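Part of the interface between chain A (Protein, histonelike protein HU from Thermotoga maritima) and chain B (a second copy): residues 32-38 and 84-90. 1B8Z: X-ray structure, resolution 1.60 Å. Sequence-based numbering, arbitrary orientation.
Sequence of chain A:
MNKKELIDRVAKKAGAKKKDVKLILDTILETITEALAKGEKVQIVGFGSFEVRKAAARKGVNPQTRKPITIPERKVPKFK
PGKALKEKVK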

# COMPACT_ATOMS: atom_id res chain seq x y z
N ILE A 32 -6.41 5.15 1.49
CA ILE A 32 -5.30 5.87 2.09
C ILE A 32 -5.30 7.33 1.62
O ILE A 32 -5.16 8.25 2.44
CB ILE A 32 -3.95 5.19 1.75
CG1 ILE A 32 -3.92 3.84 2.43
CG2 ILE A 32 -2.77 6.10 2.13
CD1 ILE A 32 -2.70 2.98 2.01
N THR A 33 -5.52 7.58 0.34
CA THR A 33 -5.54 8.94 -0.21
C THR A 33 -6.68 9.74 0.42
O THR A 33 -6.40 10.88 0.81
CB THR A 33 -5.74 8.88 -1.74
OG1 THR A 33 -4.59 8.23 -2.29
CG2 THR A 33 -5.87 10.28 -2.32
N GLU A 34 -7.85 9.15 0.56
CA GLU A 34 -8.98 9.86 1.18
C GLU A 34 -8.68 10.20 2.63
O GLU A 34 -8.98 11.32 3.07
CB GLU A 34 -10.24 9.01 1.06
CG GLU A 34 -10.85 8.95 -0.32
CD GLU A 34 -12.01 8.00 -0.48
OE1 GLU A 34 -12.51 7.42 0.51
OE2 GLU A 34 -12.44 7.79 -1.64
N ALA A 35 -8.09 9.28 3.38
CA ALA A 35 -7.74 9.55 4.78
C ALA A 35 -6.76 10.71 4.88
O ALA A 35 -6.93 11.65 5.69
CB ALA A 35 -7.12 8.30 5.40
N LEU A 36 -5.71 10.70 4.05
CA LEU A 36 -4.70 11.74 4.06
C LEU A 36 -5.29 13.10 3.65
O LEU A 36 -4.89 14.13 4.21
CB LEU A 36 -3.53 11.40 3.13
CG LEU A 36 -2.71 10.19 3.59
CD1 LEU A 36 -1.61 9.92 2.57
CD2 LEU A 36 -2.14 10.34 4.97
N ALA A 37 -6.26 13.06 2.76
CA ALA A 37 -6.92 14.30 2.31
C ALA A 37 -7.71 14.95 3.44
O ALA A 37 -7.91 16.18 3.42
CB ALA A 37 -7.85 14.00 1.15
N LYS A 38 -8.17 14.17 4.40
CA LYS A 38 -8.89 14.66 5.57
C LYS A 38 -7.94 14.94 6.73
O LYS A 38 -8.38 15.19 7.86
CB LYS A 38 -9.89 13.62 6.07
CG LYS A 38 -11.08 13.27 5.21
CD LYS A 38 -12.03 12.39 6.00
CE LYS A 38 -12.63 11.28 5.17
NZ LYS A 38 -13.39 10.31 6.02
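Chain B 84-90: ALKEKVK

No direct hydrogen bond joins the modelled atoms of these two stretches, and the one polar link that spans them is a water at the end of the contact. Water 1 donates to Leu A36 O at 2.8 Å and, through a weak bond, to Val B89 O at 3.4 Å. Among the modelled atoms, everything else is packing, so the pair illustrates a general principle: two helix ends can meet through a few apolar side chains, with a water joining carbonyls near the helix termini.

Chain B residues 84-89 form the last part of a helix that begins earlier in the chain, with phi/psi near -60/-45 through Glu B87. The values drift to -70/-26 at Lys B88 and -98/-18 at Val B89 as the chain nears its C-terminal carboxylate at Lys B90. Inside this segment Lys B88 N donates to Ala B84 O at 3.0 Å and Val B89 N to Leu B85 O at 3.0 Å. The helix runs in broadly the same direction as helix 32-37 of chain A, at a signed crossing angle of -39°, and the axes come within 9.3 Å.

Because the two helices converge toward their C-terminal ends, the register tightens along the contact. Thr A33 CA lies 6.8 Å from Leu B85 CA, whereas one helical turn later Ala A37 CA lies only 4.5 Å from Val B89 CA. At this close approach the short side chain of Ala A37 meets backbone: Ala A37 CB rests 3.8 Å from Lys B88 O.

At the wider end, a longer side chain fills the space. The CA-to-CB bond of Leu B85 points sideways, but with chi1 t and chi2 p its end comes nearer to chain A, placing Leu B85 CD1 at 3.7 Å from Thr A33 OG1 and 4.3 Å from Leu A36 CD1. The threonine hydroxyl is hydrogen-bonded elsewhere in the structure, so Thr A33 OG1 has a polar partner even though Leu B85 CD1 lies against it. Its methyl meets the next turn, with Thr A33 CG2 at 4.0 Å from Lys B88 CB, the last side-chain atom modelled for that lysine.

Leu A36 directs its CA-to-CB bond toward chain B and packs against both apolar partners. Its tightest contact is with Val B89, whose chi1 is t: Leu A36 CB to Val B89 CG2 is 3.5 Å. The same valine methyl also approaches the backbone, with Ala A37 N at 4.0 Å from Val B89 CG2. Together the two stretches bury 249 Å², counting both sides.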

# COMPACT_ATOMS: atom_id res chain seq x y z
N ALA B 84 -0.07 13.28 -8.36
CA ALA B 84 -1.49 13.10 -8.07
C ALA B 84 -1.80 13.04 -6.58
O ALA B 84 -2.77 13.67 -6.11
CB ALA B 84 -1.99 11.85 -8.77
N LEU B 85 -1.02 12.29 -5.80
CA LEU B 85 -1.26 12.19 -4.36
C LEU B 85 -1.05 13.56 -3.71
O LEU B 85 -1.91 14.03 -2.95
CB LEU B 85 -0.35 11.15 -3.71
CG LEU B 85 -0.40 10.99 -2.20
CD1 LEU B 85 -1.80 10.65 -1.71
CD2 LEU B 85 0.57 9.89 -1.76
N LYS B 86 0.06 14.20 -4.05
CA LYS B 86 0.35 15.54 -3.56
C LYS B 86 -0.78 16.51 -3.88
O LYS B 86 -1.24 17.24 -2.98
CB LYS B 86 1.69 16.00 -4.14
N GLU B 87 -1.32 16.51 -5.10
CA GLU B 87 -2.42 17.39 -5.46
C GLU B 87 -3.69 17.10 -4.67
O GLU B 87 -4.37 18.03 -4.21
CB GLU B 87 -2.72 17.33 -6.96
N LYS B 88 -4.01 15.83 -4.44
CA LYS B 88 -5.19 15.45 -3.69
C LYS B 88 -5.08 15.78 -2.20
O LYS B 88 -6.11 15.98 -1.54
CB LYS B 88 -5.50 13.96 -3.85
N VAL B 89 -3.87 15.83 -1.67
CA VAL B 89 -3.63 16.08 -0.26
C VAL B 89 -3.28 17.62 -0.02
O VAL B 89 -3.38 18.13 1.10
CB VAL B 89 -2.48 15.18 0.22
CG1 VAL B 89 -1.80 15.69 1.49
CG2 VAL B 89 -2.94 13.75 0.55
N LYS B 90 -2.89 18.32 -1.11
CA LYS B 90 -2.44 19.78 -1.12
C LYS B 90 -3.45 20.72 -0.47
O LYS B 90 -3.04 21.41 0.49
OXT LYS B 90 -4.62 20.75 -0.92
O HOH W 1 -4.48 16.87 4.06